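Local atomic coordinates of Lmo2241 protein (Listeria monocytogenes, PDB entry 4HAM), a protein that probably binds DNA as a dimeric transcription regulator of the GntR family, carrying a winged helix-turn-helix domain followed by two long helices. Residues Y16-V20 with K57-L62; E25-K29 with D125-G129. Where two conformers were deposited one is given. Numbering follows the deposited sequence.

How the contacts relate
Both contacts use helix 15-29, and their centres lie about 17 Å apart, on opposite sides of the chain's centre. Contact 1 (16-20 with 57-62) takes its N-terminal part and packs it on helix 52-64 inside the GntR-type winged helix-turn-helix domain; contact 2 (25-29 with 125-129) takes its C-terminal part and ties it to the C-terminal end of helix 112-127. The first is partly buried and mostly apolar, with, at its periphery, a lysine over the face of a tyrosine ring. The second is a surface contact that combines a V28-I126 apolar touch with polar groups gathered round one lysine ammonium; the second subunit completes its packing, whereas no other chain of the assembly touches contact 1.

Contact 1 (Y16-V20 with K57-L62); sequences YEQIV and KAYQEL
Residues 16-20 and 57-62 are both fully helical, in helices 15-29 and 52-64. Their local axes approach to 8.4 Å and cross at -47°, with N-to-C directions 47° apart. The register is set by Y16 and A58, whose CA atoms lie 4.7 Å apart. Y16 takes the p rotamer (chi1 88°, chi2 92°), which lays its ring beside helix 52-64. K57, extended through chi3 and then turned at chi4 (35°), covers one ring face: its NZ stands 3.7 Å from the centroid of the Y16 ring, 16° off the normal, as a cation-pi contact, and its CE adds a CH-pi contact at 3.7 Å. A58 and E61 meet the ring edge. A58, with only a methyl, lets the backbones come close: Y16 O is 3.4 Å from A58 CB. I19 (m, t) points toward the partner and brings CG2 to 3.5 Å from A58 CB, while F5 and F44 also pack on it. V20 (t) divides its branches: CG2 lies 3.5 Å from A58 O and 3.8 Å from E61 CB, and CG1 lies 3.9 Å from L62 CD2. The E61 carboxylate turns to R64 (salt bridge) and Q65 (hydrogen bond). L62 (m, t) also touches I68 of the adjoining strand. Apart from the cation-pi pair, this is van der Waals packing of mainly apolar side chains, partly against backbone carbonyls. It joins the first helix to the second helix of the helix-turn-helix (41-48 and 52-64), the probable recognition helix, in a GntR-type winged helix-turn-helix domain.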
ATOM      1  N   TYR A  16      -3.157  11.681  11.004  1.00 18.05           N
ATOM      2  CA  TYR A  16      -1.763  12.124  10.954  1.00 21.90           C
ATOM      3  C   TYR A  16      -1.138  11.730   9.601  1.00 22.19           C
ATOM      4  O   TYR A  16      -0.368  12.498   9.023  1.00 23.38           O
ATOM      5  CB  TYR A  16      -0.937  11.606  12.153  1.00 22.31           C
ATOM      6  CG  TYR A  16      -0.311  10.246  11.929  1.00 28.98           C
ATOM      7  CD1 TYR A  16       0.981  10.125  11.420  1.00 30.44           C
ATOM      8  CD2 TYR A  16      -1.016   9.084  12.213  1.00 33.93           C
ATOM      9  CE1 TYR A  16       1.547   8.890  11.199  1.00 31.79           C
ATOM     10  CE2 TYR A  16      -0.454   7.841  12.001  1.00 33.46           C
ATOM     11  CZ  TYR A  16       0.828   7.751  11.495  1.00 40.41           C
ATOM     12  OH  TYR A  16       1.388   6.510  11.280  1.00 47.17           O
ATOM     13  N   GLU A  17      -1.506  10.557   9.095  0.55 23.34           N
ATOM     14  CA  GLU A  17      -0.966  10.068   7.834  0.55 23.15           C
ATOM     15  C   GLU A  17      -1.480  10.881   6.649  0.55 22.91           C
ATOM     16  O   GLU A  17      -0.761  11.098   5.674  0.55 22.86           O
ATOM     17  CB  GLU A  17      -1.287   8.579   7.648  0.55 26.38           C
ATOM     18  CG  GLU A  17      -0.701   7.987   6.382  0.55 29.81           C
ATOM     19  CD  GLU A  17      -0.735   6.478   6.360  0.55 42.46           C
ATOM     20  OE1 GLU A  17      -1.448   5.884   7.197  0.55 45.34           O
ATOM     21  OE2 GLU A  17      -0.043   5.880   5.509  0.55 45.80           O
ATOM     22  N   GLN A  18      -2.730  11.326   6.735  1.00 24.63           N
ATOM     23  CA  GLN A  18      -3.309  12.168   5.698  1.00 19.31           C
ATOM     24  C   GLN A  18      -2.519  13.467   5.608  1.00 22.85           C
ATOM     25  O   GLN A  18      -2.203  13.944   4.510  1.00 21.75           O
ATOM     26  CB  GLN A  18      -4.792  12.437   5.992  1.00 18.82           C
ATOM     27  CG  GLN A  18      -5.654  11.207   5.803  1.00 22.38           C
ATOM     28  CD  GLN A  18      -7.132  11.491   5.984  1.00 26.97           C
ATOM     29  OE1 GLN A  18      -7.660  12.450   5.425  1.00 26.29           O
ATOM     30  NE2 GLN A  18      -7.805  10.654   6.770  1.00 25.92           N
ATOM     31  N   ILE A  19      -2.174  14.017   6.774  1.00 17.38           N
ATOM     32  CA  ILE A  19      -1.361  15.233   6.835  1.00 18.47           C
ATOM     33  C   ILE A  19       0.011  15.004   6.237  1.00 17.80           C
ATOM     34  O   ILE A  19       0.481  15.813   5.435  1.00 18.78           O
ATOM     35  CB  ILE A  19      -1.225  15.734   8.278  1.00 17.10           C
ATOM     36  CG1 ILE A  19      -2.612  16.151   8.793  1.00 21.02           C
ATOM     37  CG2 ILE A  19      -0.253  16.910   8.358  1.00 16.96           C
ATOM     38  CD1 ILE A  19      -2.610  16.523  10.270  1.00 23.62           C
ATOM     39  N   VAL A  20       0.656  13.906   6.625  1.00 18.32           N
ATOM     40  CA  VAL A  20       1.959  13.565   6.048  1.00 21.35           C
ATOM     41  C   VAL A  20       1.861  13.499   4.520  1.00 23.06           C
ATOM     42  O   VAL A  20       2.678  14.074   3.797  1.00 19.34           O
ATOM     43  CB  VAL A  20       2.476  12.208   6.568  1.00 16.95           C
ATOM     44  CG1 VAL A  20       3.733  11.760   5.783  1.00 17.70           C
ATOM     45  CG2 VAL A  20       2.756  12.287   8.066  1.00 18.03           C
ATOM     46  N   LYS A  57       2.486  14.487  15.571  1.00 25.79           N
ATOM     47  CA  LYS A  57       2.774  13.142  15.089  1.00 22.40           C
ATOM     48  C   LYS A  57       3.089  13.153  13.584  1.00 22.05           C
ATOM     49  O   LYS A  57       4.024  12.493  13.121  1.00 21.75           O
ATOM     50  CB  LYS A  57       1.579  12.246  15.402  1.00 25.26           C
ATOM     51  CG  LYS A  57       1.786  10.766  15.170  1.00 32.09           C
ATOM     52  CD  LYS A  57       0.707   9.968  15.909  1.00 39.73           C
ATOM     53  CE  LYS A  57       0.576   8.555  15.348  1.00 47.71           C
ATOM     54  NZ  LYS A  57       1.901   8.029  14.923  1.00 55.66           N
ATOM     55  N   ALA A  58       2.308  13.920  12.827  1.00 19.09           N
ATOM     56  CA  ALA A  58       2.527  14.066  11.399  1.00 17.87           C
ATOM     57  C   ALA A  58       3.862  14.743  11.094  1.00 19.39           C
ATOM     58  O   ALA A  58       4.594  14.309  10.209  1.00 19.24           O
ATOM     59  CB  ALA A  58       1.375  14.872  10.765  1.00 16.77           C
ATOM     60  N   TYR A  59       4.163  15.812  11.814  1.00 17.28           N
ATOM     61  CA  TYR A  59       5.433  16.514  11.600  1.00 18.84           C
ATOM     62  C   TYR A  59       6.636  15.649  11.962  1.00 21.16           C
ATOM     63  O   TYR A  59       7.684  15.721  11.311  1.00 20.23           O
ATOM     64  CB  TYR A  59       5.472  17.820  12.399  1.00 18.84           C
ATOM     65  CG  TYR A  59       4.831  19.011  11.688  1.00 20.29           C
ATOM     66  CD1 TYR A  59       5.330  20.295  11.877  1.00 22.05           C
ATOM     67  CD2 TYR A  59       3.731  18.850  10.846  1.00 25.99           C
ATOM     68  CE1 TYR A  59       4.763  21.389  11.252  1.00 21.46           C
ATOM     69  CE2 TYR A  59       3.148  19.949  10.209  1.00 28.42           C
ATOM     70  CZ  TYR A  59       3.679  21.217  10.421  1.00 26.77           C
ATOM     71  OH  TYR A  59       3.136  22.323   9.804  1.00 25.21           O
ATOM     72  N   GLN A  60       6.508  14.857  13.021  1.00 20.31           N
ATOM     73  CA  GLN A  60       7.573  13.909  13.377  1.00 23.41           C
ATOM     74  C   GLN A  60       7.816  12.897  12.258  1.00 23.49           C
ATOM     75  O   GLN A  60       8.962  12.553  11.939  1.00 23.63           O
ATOM     76  CB  GLN A  60       7.240  13.161  14.668  1.00 27.51           C
ATOM     77  CG  GLN A  60       7.343  14.009  15.909  1.00 45.04           C
ATOM     78  CD  GLN A  60       7.078  13.217  17.178  1.00 57.40           C
ATOM     79  OE1 GLN A  60       7.188  11.990  17.193  1.00 59.86           O
ATOM     80  NE2 GLN A  60       6.715  13.918  18.249  1.00 63.59           N
ATOM     81  N   GLU A  61       6.733  12.413  11.666  1.00 21.63           N
ATOM     82  CA  GLU A  61       6.838  11.447  10.578  1.00 21.78           C
ATOM     83  C   GLU A  61       7.409  12.104   9.313  1.00 20.35           C
ATOM     84  O   GLU A  61       8.254  11.520   8.624  1.00 20.83           O
ATOM     85  CB  GLU A  61       5.484  10.786  10.303  1.00 21.80           C
ATOM     86  CG  GLU A  61       5.508   9.769   9.164  1.00 25.18           C
ATOM     87  CD  GLU A  61       6.479   8.616   9.415  1.00 32.26           C
ATOM     88  OE1 GLU A  61       6.732   8.266  10.599  1.00 31.89           O
ATOM     89  OE2 GLU A  61       6.989   8.050   8.420  1.00 31.38           O
ATOM     90  N   LEU A  62       6.973  13.329   9.035  1.00 18.77           N
ATOM     91  CA  LEU A  62       7.542  14.100   7.933  1.00 19.77           C
ATOM     92  C   LEU A  62       9.052  14.353   8.116  1.00 21.62           C
ATOM     93  O   LEU A  62       9.807  14.280   7.160  1.00 22.03           O
ATOM     94  CB  LEU A  62       6.807  15.429   7.762  1.00 16.20           C
ATOM     95  CG  LEU A  62       5.440  15.310   7.086  1.00 16.56           C
ATOM     96  CD1 LEU A  62       4.603  16.551   7.353  1.00 15.88           C
ATOM     97  CD2 LEU A  62       5.644  15.099   5.591  1.00 15.11           C
TER

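Contact 2 (E25-K29 with D125-G129); sequences EQVVK and DIIGG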
ATOM      1  N   GLU A  25       2.692  15.503  -1.074  1.00 18.68           N
ATOM      2  CA  GLU A  25       2.110  15.767  -2.396  1.00 18.76           C
ATOM      3  C   GLU A  25       2.283  17.230  -2.801  1.00 17.26           C
ATOM      4  O   GLU A  25       2.544  17.541  -3.961  1.00 20.50           O
ATOM      5  CB  GLU A  25       0.613  15.397  -2.410  1.00 18.52           C
ATOM      6  CG  GLU A  25       0.015  15.336  -3.821  1.00 22.08           C
ATOM      7  CD  GLU A  25      -1.496  15.137  -3.810  1.00 25.34           C
ATOM      8  OE1 GLU A  25      -2.067  14.904  -2.720  1.00 28.67           O
ATOM      9  OE2 GLU A  25      -2.103  15.200  -4.894  1.00 26.96           O
ATOM     10  N   GLN A  26       2.131  18.133  -1.845  1.00 16.26           N
ATOM     11  CA  GLN A  26       2.332  19.555  -2.137  1.00 19.50           C
ATOM     12  C   GLN A  26       3.781  19.872  -2.485  1.00 20.84           C
ATOM     13  O   GLN A  26       4.049  20.756  -3.301  1.00 18.04           O
ATOM     14  CB  GLN A  26       1.865  20.419  -0.977  1.00 20.30           C
ATOM     15  CG  GLN A  26       0.362  20.499  -0.879  1.00 23.83           C
ATOM     16  CD  GLN A  26      -0.086  21.375   0.246  1.00 26.25           C
ATOM     17  OE1 GLN A  26       0.723  22.070   0.868  1.00 26.57           O
ATOM     18  NE2 GLN A  26      -1.377  21.348   0.530  1.00 29.57           N
ATOM     19  N   VAL A  27       4.716  19.156  -1.869  1.00 20.26           N
ATOM     20  CA  VAL A  27       6.110  19.279  -2.261  1.00 16.45           C
ATOM     21  C   VAL A  27       6.279  18.768  -3.684  1.00 20.88           C
ATOM     22  O   VAL A  27       6.902  19.436  -4.512  1.00 18.23           O
ATOM     23  CB  VAL A  27       7.071  18.530  -1.301  1.00 21.25           C
ATOM     24  CG1 VAL A  27       8.483  18.517  -1.861  1.00 24.58           C
ATOM     25  CG2 VAL A  27       7.040  19.161   0.076  1.00 21.63           C
ATOM     26  N   VAL A  28       5.707  17.604  -3.983  1.00 21.80           N
ATOM     27  CA  VAL A  28       5.779  17.070  -5.345  1.00 25.26           C
ATOM     28  C   VAL A  28       5.225  18.052  -6.382  1.00 22.50           C
ATOM     29  O   VAL A  28       5.807  18.225  -7.448  1.00 23.50           O
ATOM     30  CB  VAL A  28       5.063  15.708  -5.468  1.00 26.36           C
ATOM     31  CG1 VAL A  28       4.885  15.324  -6.934  1.00 24.94           C
ATOM     32  CG2 VAL A  28       5.849  14.635  -4.708  1.00 21.37           C
ATOM     33  N   LYS A  29       4.110  18.701  -6.056  1.00 19.57           N
ATOM     34  CA  LYS A  29       3.489  19.682  -6.942  1.00 23.47           C
ATOM     35  C   LYS A  29       4.291  20.959  -7.120  1.00 25.73           C
ATOM     36  O   LYS A  29       4.035  21.721  -8.049  1.00 27.20           O
ATOM     37  CB  LYS A  29       2.113  20.098  -6.417  1.00 20.37           C
ATOM     38  CG  LYS A  29       1.045  19.024  -6.500  1.00 20.72           C
ATOM     39  CD  LYS A  29      -0.272  19.550  -5.947  1.00 20.91           C
ATOM     40  CE  LYS A  29      -1.179  18.408  -5.486  1.00 22.00           C
ATOM     41  NZ  LYS A  29      -1.390  17.398  -6.558  1.00 21.32           N
ATOM     42  N   ASP A 125      -2.664  13.268 -11.204  0.55 24.41           N
ATOM     43  CA  ASP A 125      -3.357  13.966 -10.126  0.55 26.91           C
ATOM     44  C   ASP A 125      -2.358  14.434  -9.060  0.55 26.01           C
ATOM     45  O   ASP A 125      -2.523  15.489  -8.454  0.55 24.86           O
ATOM     46  CB  ASP A 125      -4.419  13.063  -9.502  0.55 28.62           C
ATOM     47  CG  ASP A 125      -5.179  13.742  -8.381  0.55 30.86           C
ATOM     48  OD1 ASP A 125      -6.051  14.587  -8.665  0.55 30.19           O
ATOM     49  OD2 ASP A 125      -4.910  13.419  -7.209  0.55 32.16           O
ATOM     50  N   ILE A 126      -1.319  13.640  -8.848  1.00 21.04           N
ATOM     51  CA  ILE A 126      -0.278  13.980  -7.888  1.00 28.29           C
ATOM     52  C   ILE A 126       0.574  15.144  -8.385  1.00 24.93           C
ATOM     53  O   ILE A 126       0.799  16.110  -7.657  1.00 23.32           O
ATOM     54  CB  ILE A 126       0.576  12.732  -7.581  1.00 28.28           C
ATOM     55  CG1 ILE A 126      -0.222  11.795  -6.682  1.00 27.47           C
ATOM     56  CG2 ILE A 126       1.915  13.112  -6.938  1.00 32.43           C
ATOM     57  CD1 ILE A 126       0.238  10.344  -6.724  1.00 27.37           C
ATOM     58  N   ILE A 127       1.010  15.068  -9.639  1.00 23.77           N
ATOM     59  CA  ILE A 127       1.826  16.124 -10.240  1.00 23.33           C
ATOM     60  C   ILE A 127       1.064  17.435 -10.352  1.00 26.80           C
ATOM     61  O   ILE A 127       1.633  18.522 -10.223  1.00 24.18           O
ATOM     62  CB  ILE A 127       2.389  15.677 -11.608  1.00 27.80           C
ATOM     63  CG1 ILE A 127       3.349  14.508 -11.396  1.00 33.54           C
ATOM     64  CG2 ILE A 127       3.078  16.821 -12.318  1.00 37.10           C
ATOM     65  CD1 ILE A 127       3.703  13.749 -12.669  1.00 39.85           C
ATOM     66  N   GLY A 128      -0.242  17.342 -10.568  1.00 25.24           N
ATOM     67  CA  GLY A 128      -1.079  18.523 -10.543  1.00 24.24           C
ATOM     68  C   GLY A 128      -0.881  19.465 -11.721  1.00 25.22           C
ATOM     69  O   GLY A 128      -0.540  19.049 -12.821  1.00 25.31           O
ATOM     70  N   GLY A 129      -1.098  20.749 -11.479  1.00 28.89           N
ATOM     71  CA  GLY A 129      -0.901  21.753 -12.503  1.00 34.09           C
ATOM     72  C   GLY A 129       0.497  22.340 -12.456  1.00 30.56           C
ATOM     73  O   GLY A 129       1.490  21.623 -12.535  1.00 30.23           O
TER
HETATM   74  O   HOH W   1       1.760  21.950  -9.538  1.00 47.31           O
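Here residues 25-29, toward the C-terminal end of helix 15-29, meet the C-terminal end of helix 112-127, a contact that packs the GntR-type winged helix-turn-helix domain against the C-terminal helices. The CA atoms of E25 and I126 are 6.2 Å apart, those of K29 and I127 5.1 Å. Helix 112-127 finishes at I127, and G128 leaves helical geometry with positive phi (71°); a CB there would come within 3.3 Å of K29 CG, so glycine fits on both counts. In the apolar part, V28 CG1 packs on I126 CG2 at 3.7 Å, and L103 and V106 of the second subunit cover this pair, making the junction part of the dimer contact. D125 turns its carboxylate to K99 of that subunit in a salt bridge, although its OD2 is also 4.1 Å from E25 OE2, a like-charge approach. K29 O accepts a hydrogen bond from water 1 at 2.7 Å, and the same water reaches I127 O weakly at 3.5 Å. The polar centre is the K29 ammonium, which answers the I126 carbonyl near the helix end: K29 NZ donates to I126 O at 2.8 Å and forms a salt bridge with E25 OE2, one turn back, also at 2.8 Å.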